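Local coordinates for protein poly-beta-hydroxybuterate polymerase (Cupriavidus necator, PDB 5T6O) that builds polyhydroxybutyrate without a template, probably by acyl transfer, this chain being the catalytic domain of the class I synthase, at residues L129-A134 with L256-V261; L41-C46 with F73-R78. The protein carries 1 engineered substitution. All coordinates share one frame; numbering follows the deposited sequence.

Contact 1. Residues L129-A134 with L256-V261; sequences LAVLAA and LTVCGV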
ATOM      1  N   LEU A 129     -23.013 -25.842   4.510  1.00 27.88           N
ATOM      2  CA  LEU A 129     -22.672 -27.037   3.749  1.00 27.72           C
ATOM      3  C   LEU A 129     -21.551 -27.821   4.421  1.00 28.78           C
ATOM      4  O   LEU A 129     -21.550 -29.056   4.380  1.00 32.60           O
ATOM      5  CB  LEU A 129     -22.308 -26.654   2.313  1.00 26.24           C
ATOM      6  CG  LEU A 129     -23.516 -26.242   1.470  1.00 26.33           C
ATOM      7  CD1 LEU A 129     -23.058 -25.652   0.153  1.00 28.10           C
ATOM      8  CD2 LEU A 129     -24.438 -27.437   1.223  1.00 28.83           C
ATOM      9  N   ALA A 130     -20.612 -27.130   5.073  1.00 30.49           N
ATOM     10  CA  ALA A 130     -19.583 -27.836   5.829  1.00 30.25           C
ATOM     11  C   ALA A 130     -20.188 -28.577   7.021  1.00 28.83           C
ATOM     12  O   ALA A 130     -19.769 -29.696   7.339  1.00 32.68           O
ATOM     13  CB  ALA A 130     -18.498 -26.861   6.286  1.00 29.41           C
ATOM     14  N   VAL A 131     -21.162 -27.961   7.700  1.00 30.43           N
ATOM     15  CA  VAL A 131     -21.874 -28.654   8.776  1.00 28.71           C
ATOM     16  C   VAL A 131     -22.582 -29.884   8.227  1.00 35.17           C
ATOM     17  O   VAL A 131     -22.490 -30.982   8.794  1.00 36.85           O
ATOM     18  CB  VAL A 131     -22.856 -27.698   9.479  1.00 27.37           C
ATOM     19  CG1 VAL A 131     -23.858 -28.480  10.364  1.00 26.63           C
ATOM     20  CG2 VAL A 131     -22.088 -26.676  10.321  1.00 29.21           C
ATOM     21  N   LEU A 132     -23.292 -29.719   7.108  1.00 31.79           N
ATOM     22  CA  LEU A 132     -24.019 -30.835   6.514  1.00 30.35           C
ATOM     23  C   LEU A 132     -23.077 -31.958   6.089  1.00 35.43           C
ATOM     24  O   LEU A 132     -23.402 -33.140   6.253  1.00 35.88           O
ATOM     25  CB  LEU A 132     -24.845 -30.336   5.324  1.00 29.26           C
ATOM     26  CG  LEU A 132     -26.138 -29.600   5.694  1.00 33.79           C
ATOM     27  CD1 LEU A 132     -26.698 -28.801   4.512  1.00 26.42           C
ATOM     28  CD2 LEU A 132     -27.168 -30.596   6.209  1.00 38.74           C
ATOM     29  N   ALA A 133     -21.905 -31.618   5.542  1.00 33.92           N
ATOM     30  CA  ALA A 133     -20.981 -32.667   5.102  1.00 36.01           C
ATOM     31  C   ALA A 133     -20.493 -33.497   6.283  1.00 36.24           C
ATOM     32  O   ALA A 133     -20.389 -34.724   6.187  1.00 36.87           O
ATOM     33  CB  ALA A 133     -19.794 -32.059   4.344  1.00 31.34           C
ATOM     34  N   ALA A 134     -20.201 -32.842   7.412  1.00 34.95           N
ATOM     35  CA  ALA A 134     -19.819 -33.570   8.617  1.00 41.45           C
ATOM     36  C   ALA A 134     -20.939 -34.473   9.126  1.00 41.57           C
ATOM     37  O   ALA A 134     -20.664 -35.450   9.830  1.00 39.13           O
ATOM     38  CB  ALA A 134     -19.390 -32.578   9.703  1.00 39.14           C
ATOM     39  N   LEU A 256     -13.340 -24.438  14.450  1.00 34.99           N
ATOM     40  CA  LEU A 256     -14.619 -23.994  14.999  1.00 36.48           C
ATOM     41  C   LEU A 256     -15.639 -25.126  15.015  1.00 38.44           C
ATOM     42  O   LEU A 256     -15.726 -25.916  14.072  1.00 41.57           O
ATOM     43  CB  LEU A 256     -15.180 -22.819  14.195  1.00 35.28           C
ATOM     44  CG  LEU A 256     -14.298 -21.578  14.076  1.00 33.38           C
ATOM     45  CD1 LEU A 256     -14.936 -20.551  13.140  1.00 36.92           C
ATOM     46  CD2 LEU A 256     -14.040 -20.980  15.453  1.00 38.08           C
ATOM     47  N   THR A 257     -16.421 -25.193  16.086  1.00 37.26           N
ATOM     48  CA  THR A 257     -17.541 -26.119  16.181  1.00 35.94           C
ATOM     49  C   THR A 257     -18.833 -25.335  16.010  1.00 38.55           C
ATOM     50  O   THR A 257     -19.059 -24.338  16.706  1.00 37.11           O
ATOM     51  CB  THR A 257     -17.546 -26.871  17.514  1.00 39.31           C
ATOM     52  OG1 THR A 257     -16.521 -27.871  17.493  1.00 49.17           O
ATOM     53  CG2 THR A 257     -18.891 -27.554  17.735  1.00 37.11           C
ATOM     54  N   VAL A 258     -19.656 -25.771  15.062  1.00 32.14           N
ATOM     55  CA  VAL A 258     -20.892 -25.090  14.695  1.00 29.05           C
ATOM     56  C   VAL A 258     -21.971 -26.149  14.575  1.00 32.48           C
ATOM     57  O   VAL A 258     -21.771 -27.157  13.888  1.00 34.65           O
ATOM     58  CB  VAL A 258     -20.737 -24.314  13.370  1.00 28.56           C
ATOM     59  CG1 VAL A 258     -22.100 -23.768  12.875  1.00 30.51           C
ATOM     60  CG2 VAL A 258     -19.710 -23.190  13.527  1.00 34.61           C
ATOM     61  N   CYS A 259     -23.094 -25.940  15.266  1.00 34.92           N
ATOM     62  CA  CYS A 259     -24.230 -26.866  15.233  1.00 32.73           C
ATOM     63  C   CYS A 259     -23.798 -28.301  15.529  1.00 39.78           C
ATOM     64  O   CYS A 259     -24.283 -29.258  14.919  1.00 36.54           O
ATOM     65  CB  CYS A 259     -24.965 -26.791  13.896  1.00 40.67           C
ATOM     66  SG  CYS A 259     -25.687 -25.181  13.551  1.00 35.61           S
ATOM     67  N   GLY A 260     -22.855 -28.446  16.460  1.00 36.16           N
ATOM     68  CA  GLY A 260     -22.456 -29.742  16.964  1.00 41.49           C
ATOM     69  C   GLY A 260     -21.372 -30.464  16.190  1.00 44.35           C
ATOM     70  O   GLY A 260     -21.059 -31.611  16.539  1.00 43.85           O
ATOM     71  N   VAL A 261     -20.791 -29.855  15.157  1.00 40.93           N
ATOM     72  CA  VAL A 261     -19.748 -30.530  14.374  1.00 36.13           C
ATOM     73  C   VAL A 261     -18.620 -29.561  14.076  1.00 40.13           C
ATOM     74  O   VAL A 261     -18.806 -28.336  14.023  1.00 38.76           O
ATOM     75  CB  VAL A 261     -20.294 -31.112  13.049  1.00 38.54           C
ATOM     76  CG1 VAL A 261     -21.263 -32.261  13.321  1.00 39.61           C
ATOM     77  CG2 VAL A 261     -20.951 -30.020  12.212  1.00 36.48           C
TER
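A short beta hairpin with a two-residue loop, a type I' turn from V258 to V261, rests on the last turn of helix 120-134, where V131 and A134 receive it. The case illustrates how a tight turn can dock on a helix through a few apolar side chains, without any hydrogen bond between the two segments. Backbone bonds in both directions between V258 and V261 hold the turn, and C259 and G260 occupy its two corners with positive phi. At G260, a side chain would press on the carbonyl of C259.

V131 does most of the touching, and its two methyls divide the work. CG1, anti to the backbone N (chi1 166°), lies 3.8 Å from V261 CG2 and also reaches C259 CB at 4.1 Å. The other branch, CG2, goes to the start of the turn: it meets V258 CG1 at 3.9 Å, the two valine side chains crossing at about a right angle, and touches V258 O at 3.6 Å. That oxygen is not left to the methyl, since it accepts the N-H of V261. V261 CG2 also comes to the helix backbone, 3.8 Å from V131 CA. One helical turn further on, A134 CB faces V261 CB at 3.8 Å, a contact at the solvent-exposed margin of the patch.

Polar fastening comes from residues around the pair. D90 OD2 accepts the N-H of C259, while R135 NH1 makes a weak hydrogen bond to C259 O. Helix 89-108 lies alongside, with I98 on V131 and both I93 and E94 on C259; W239 of helix 234-246 packs on V258, leaving the hairpin lodged among three helices.

Contact 2. Residues L41-C46 with F73-R78; sequences LMVPPC and FLVSWR
W77 NE1 donates a hydrogen bond to P44 O (2.8 Å), with the acceptor close to the plane of the indole. The donor stands well above the plane of the carbonyl, about 48° out of it. Over one face of the indole, C46 CB sits 3.6 Å from the centroid of the five-membered ring, almost on the ring normal, a CH-pi contact. With SG between the backbone N and the carbonyl carbon (chi1 55°), the sulfur lies obliquely 4.8 Å from the six-membered centroid. V75 CG1, from the same strand as W77, covers the opposite face over its centre, while V43 CG1 comes to CZ2 obliquely.

Behind this lies a short parallel ladder. M42 N binds F73 O in a nearly straight bond of 2.8 Å, and M42 O accepts V75 N at 3.0 Å. P44 then ends the pattern: lacking an N-H, it sets its ring CD 3.1 Å from V75 O, a buried oxygen with no hydrogen-bond partner. The proline ring also meets L74, its CG 3.9 Å from L74 CG. Before that break, L41 CD1 packs on F73 CB at 3.8 Å on the face of the sheet that L41 and F73 share.

Further out, helix 120-134 places I124 on both C46 and W77, T230 OG1 hydrogen-bonds to C46 O, and Y92 brings its ring to W77. Strands 40-43 and 72-77, joined through helix 61-67, form a beta-alpha-beta unit of the alpha/beta hydrolase fold, in which the loop after the first of these strands commonly helps to line the oxyanion hole.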
ATOM      1  N   LEU A  41     -30.571 -22.169  -5.260  1.00 22.69           N
ATOM      2  CA  LEU A  41     -30.961 -21.511  -4.013  1.00 23.61           C
ATOM      3  C   LEU A  41     -29.964 -20.394  -3.719  1.00 24.49           C
ATOM      4  O   LEU A  41     -28.770 -20.652  -3.536  1.00 25.49           O
ATOM      5  CB  LEU A  41     -31.022 -22.503  -2.846  1.00 22.46           C
ATOM      6  CG  LEU A  41     -31.121 -21.853  -1.458  1.00 26.14           C
ATOM      7  CD1 LEU A  41     -32.491 -21.183  -1.260  1.00 23.61           C
ATOM      8  CD2 LEU A  41     -30.858 -22.886  -0.345  1.00 25.39           C
ATOM      9  N   MET A  42     -30.457 -19.160  -3.679  1.00 21.71           N
ATOM     10  CA  MET A  42     -29.626 -18.007  -3.364  1.00 25.40           C
ATOM     11  C   MET A  42     -29.708 -17.678  -1.879  1.00 26.28           C
ATOM     12  O   MET A  42     -30.811 -17.542  -1.328  1.00 25.24           O
ATOM     13  CB  MET A  42     -30.058 -16.796  -4.182  1.00 26.03           C
ATOM     14  CG  MET A  42     -29.908 -16.964  -5.674  1.00 26.55           C
ATOM     15  SD  MET A  42     -30.122 -15.339  -6.426  1.00 27.92           S
ATOM     16  CE  MET A  42     -29.912 -15.757  -8.154  1.00 22.75           C
ATOM     17  N   VAL A  43     -28.543 -17.533  -1.245  1.00 21.85           N
ATOM     18  CA  VAL A  43     -28.447 -17.105   0.152  1.00 23.42           C
ATOM     19  C   VAL A  43     -27.805 -15.723   0.179  1.00 22.69           C
ATOM     20  O   VAL A  43     -26.575 -15.596   0.078  1.00 21.86           O
ATOM     21  CB  VAL A  43     -27.654 -18.107   1.007  1.00 22.98           C
ATOM     22  CG1 VAL A  43     -27.588 -17.626   2.483  1.00 22.90           C
ATOM     23  CG2 VAL A  43     -28.294 -19.503   0.917  1.00 26.96           C
ATOM     24  N   PRO A  44     -28.603 -14.672   0.287  1.00 24.78           N
ATOM     25  CA  PRO A  44     -28.073 -13.316   0.302  1.00 22.12           C
ATOM     26  C   PRO A  44     -27.536 -12.960   1.676  1.00 23.72           C
ATOM     27  O   PRO A  44     -27.751 -13.696   2.647  1.00 22.98           O
ATOM     28  CB  PRO A  44     -29.298 -12.455  -0.053  1.00 27.83           C
ATOM     29  CG  PRO A  44     -30.424 -13.454  -0.362  1.00 39.71           C
ATOM     30  CD  PRO A  44     -30.069 -14.697   0.353  1.00 30.50           C
ATOM     31  N   PRO A  45     -26.834 -11.835   1.805  1.00 24.81           N
ATOM     32  CA  PRO A  45     -26.420 -11.378   3.140  1.00 24.21           C
ATOM     33  C   PRO A  45     -27.622 -11.056   4.014  1.00 24.11           C
ATOM     34  O   PRO A  45     -28.697 -10.699   3.524  1.00 23.63           O
ATOM     35  CB  PRO A  45     -25.606 -10.111   2.843  1.00 21.98           C
ATOM     36  CG  PRO A  45     -26.161  -9.625   1.495  1.00 24.71           C
ATOM     37  CD  PRO A  45     -26.407 -10.904   0.741  1.00 26.86           C
ATOM     38  N   CYS A  46     -27.430 -11.184   5.325  1.00 23.25           N
ATOM     39  CA  CYS A  46     -28.391 -10.656   6.290  1.00 24.01           C
ATOM     40  C   CYS A  46     -27.943  -9.314   6.856  1.00 24.84           C
ATOM     41  O   CYS A  46     -28.612  -8.762   7.740  1.00 24.06           O
ATOM     42  CB  CYS A  46     -28.626 -11.664   7.416  1.00 24.11           C
ATOM     43  SG  CYS A  46     -27.102 -12.201   8.266  1.00 27.38           S
ATOM     44  N   PHE A  73     -34.779 -20.204  -6.020  1.00 24.80           N
ATOM     45  CA  PHE A  73     -35.275 -20.000  -4.665  1.00 24.84           C
ATOM     46  C   PHE A  73     -34.357 -19.007  -3.969  1.00 25.02           C
ATOM     47  O   PHE A  73     -33.180 -18.885  -4.330  1.00 24.06           O
ATOM     48  CB  PHE A  73     -35.291 -21.302  -3.865  1.00 25.21           C
ATOM     49  CG  PHE A  73     -36.238 -22.350  -4.391  1.00 25.81           C
ATOM     50  CD1 PHE A  73     -37.538 -22.431  -3.906  1.00 25.06           C
ATOM     51  CD2 PHE A  73     -35.802 -23.301  -5.298  1.00 25.18           C
ATOM     52  CE1 PHE A  73     -38.402 -23.427  -4.352  1.00 25.48           C
ATOM     53  CE2 PHE A  73     -36.668 -24.299  -5.762  1.00 29.22           C
ATOM     54  CZ  PHE A  73     -37.972 -24.360  -5.282  1.00 27.49           C
ATOM     55  N   LEU A  74     -34.886 -18.286  -2.982  1.00 25.93           N
ATOM     56  CA  LEU A  74     -34.070 -17.257  -2.348  1.00 25.90           C
ATOM     57  C   LEU A  74     -34.462 -17.091  -0.889  1.00 23.43           C
ATOM     58  O   LEU A  74     -35.646 -17.102  -0.538  1.00 23.47           O
ATOM     59  CB  LEU A  74     -34.183 -15.911  -3.095  1.00 24.81           C
ATOM     60  CG  LEU A  74     -33.450 -14.687  -2.534  1.00 22.13           C
ATOM     61  CD1 LEU A  74     -32.996 -13.781  -3.685  1.00 20.49           C
ATOM     62  CD2 LEU A  74     -34.358 -13.893  -1.565  1.00 21.78           C
ATOM     63  N   VAL A  75     -33.451 -16.911  -0.051  1.00 20.67           N
ATOM     64  CA  VAL A  75     -33.637 -16.671   1.376  1.00 23.61           C
ATOM     65  C   VAL A  75     -33.843 -15.176   1.615  1.00 23.91           C
ATOM     66  O   VAL A  75     -32.924 -14.380   1.419  1.00 22.98           O
ATOM     67  CB  VAL A  75     -32.427 -17.185   2.163  1.00 20.99           C
ATOM     68  CG1 VAL A  75     -32.532 -16.786   3.625  1.00 22.66           C
ATOM     69  CG2 VAL A  75     -32.299 -18.692   1.994  1.00 20.78           C
ATOM     70  N   SER A  76     -35.048 -14.790   2.055  1.00 21.04           N
ATOM     71  CA  SER A  76     -35.330 -13.420   2.475  1.00 22.30           C
ATOM     72  C   SER A  76     -35.334 -13.392   3.999  1.00 24.80           C
ATOM     73  O   SER A  76     -36.258 -13.913   4.630  1.00 22.30           O
ATOM     74  CB  SER A  76     -36.665 -12.934   1.911  1.00 25.62           C
ATOM     75  OG  SER A  76     -36.969 -11.644   2.396  1.00 24.74           O
ATOM     76  N   TRP A  77     -34.306 -12.781   4.586  1.00 20.25           N
ATOM     77  CA  TRP A  77     -34.105 -12.865   6.028  1.00 22.55           C
ATOM     78  C   TRP A  77     -35.128 -12.032   6.783  1.00 27.24           C
ATOM     79  O   TRP A  77     -35.499 -10.931   6.361  1.00 23.72           O
ATOM     80  CB  TRP A  77     -32.712 -12.362   6.398  1.00 24.37           C
ATOM     81  CG  TRP A  77     -31.590 -13.158   5.805  1.00 21.56           C
ATOM     82  CD1 TRP A  77     -30.909 -12.906   4.651  1.00 24.36           C
ATOM     83  CD2 TRP A  77     -31.009 -14.320   6.375  1.00 21.12           C
ATOM     84  NE1 TRP A  77     -29.928 -13.855   4.465  1.00 23.84           N
ATOM     85  CE2 TRP A  77     -29.969 -14.734   5.516  1.00 22.08           C
ATOM     86  CE3 TRP A  77     -31.265 -15.054   7.538  1.00 21.94           C
ATOM     87  CZ2 TRP A  77     -29.185 -15.858   5.782  1.00 24.12           C
ATOM     88  CZ3 TRP A  77     -30.477 -16.165   7.806  1.00 28.34           C
ATOM     89  CH2 TRP A  77     -29.460 -16.558   6.931  1.00 25.79           C
ATOM     90  N   ARG A  78     -35.559 -12.558   7.923  1.00 22.06           N
ATOM     91  CA  ARG A  78     -36.281 -11.743   8.889  1.00 26.84           C
ATOM     92  C   ARG A  78     -35.408 -10.567   9.314  1.00 25.80           C
ATOM     93  O   ARG A  78     -34.185 -10.690   9.407  1.00 27.12           O
ATOM     94  CB  ARG A  78     -36.646 -12.597  10.106  1.00 27.40           C
ATOM     95  CG  ARG A  78     -37.393 -11.858  11.207  1.00 28.93           C
ATOM     96  CD  ARG A  78     -38.863 -12.115  11.104  1.00 33.79           C
ATOM     97  NE  ARG A  78     -39.577 -11.514  12.227  1.00 40.98           N
ATOM     98  CZ  ARG A  78     -39.782 -12.117  13.398  1.00 44.89           C
ATOM     99  NH1 ARG A  78     -39.319 -13.344  13.609  1.00 35.36           N
ATOM    100  NH2 ARG A  78     -40.455 -11.488  14.362  1.00 40.10           N
TER

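Contacts 1 and 2 belong to the same alpha/beta hydrolase fold, their centres about 20 Å apart and their nearest atoms about 8 Å. Contact 2 is wholly buried and joins two neighbouring inner strands of the main sheet, so main-chain bonds, a side-chain N-H and an aromatic face all take part. Contact 1, only partly buried and farther from the centre of the chain, sets a hairpin against a helix by van der Waals contact, without a hydrogen bond between the segments, and buries less than half as much surface. Helices 120-134 and 89-108 serve both: the early part of the former covers C46 and W77 while its end receives the hairpin, and the latter flanks each contact.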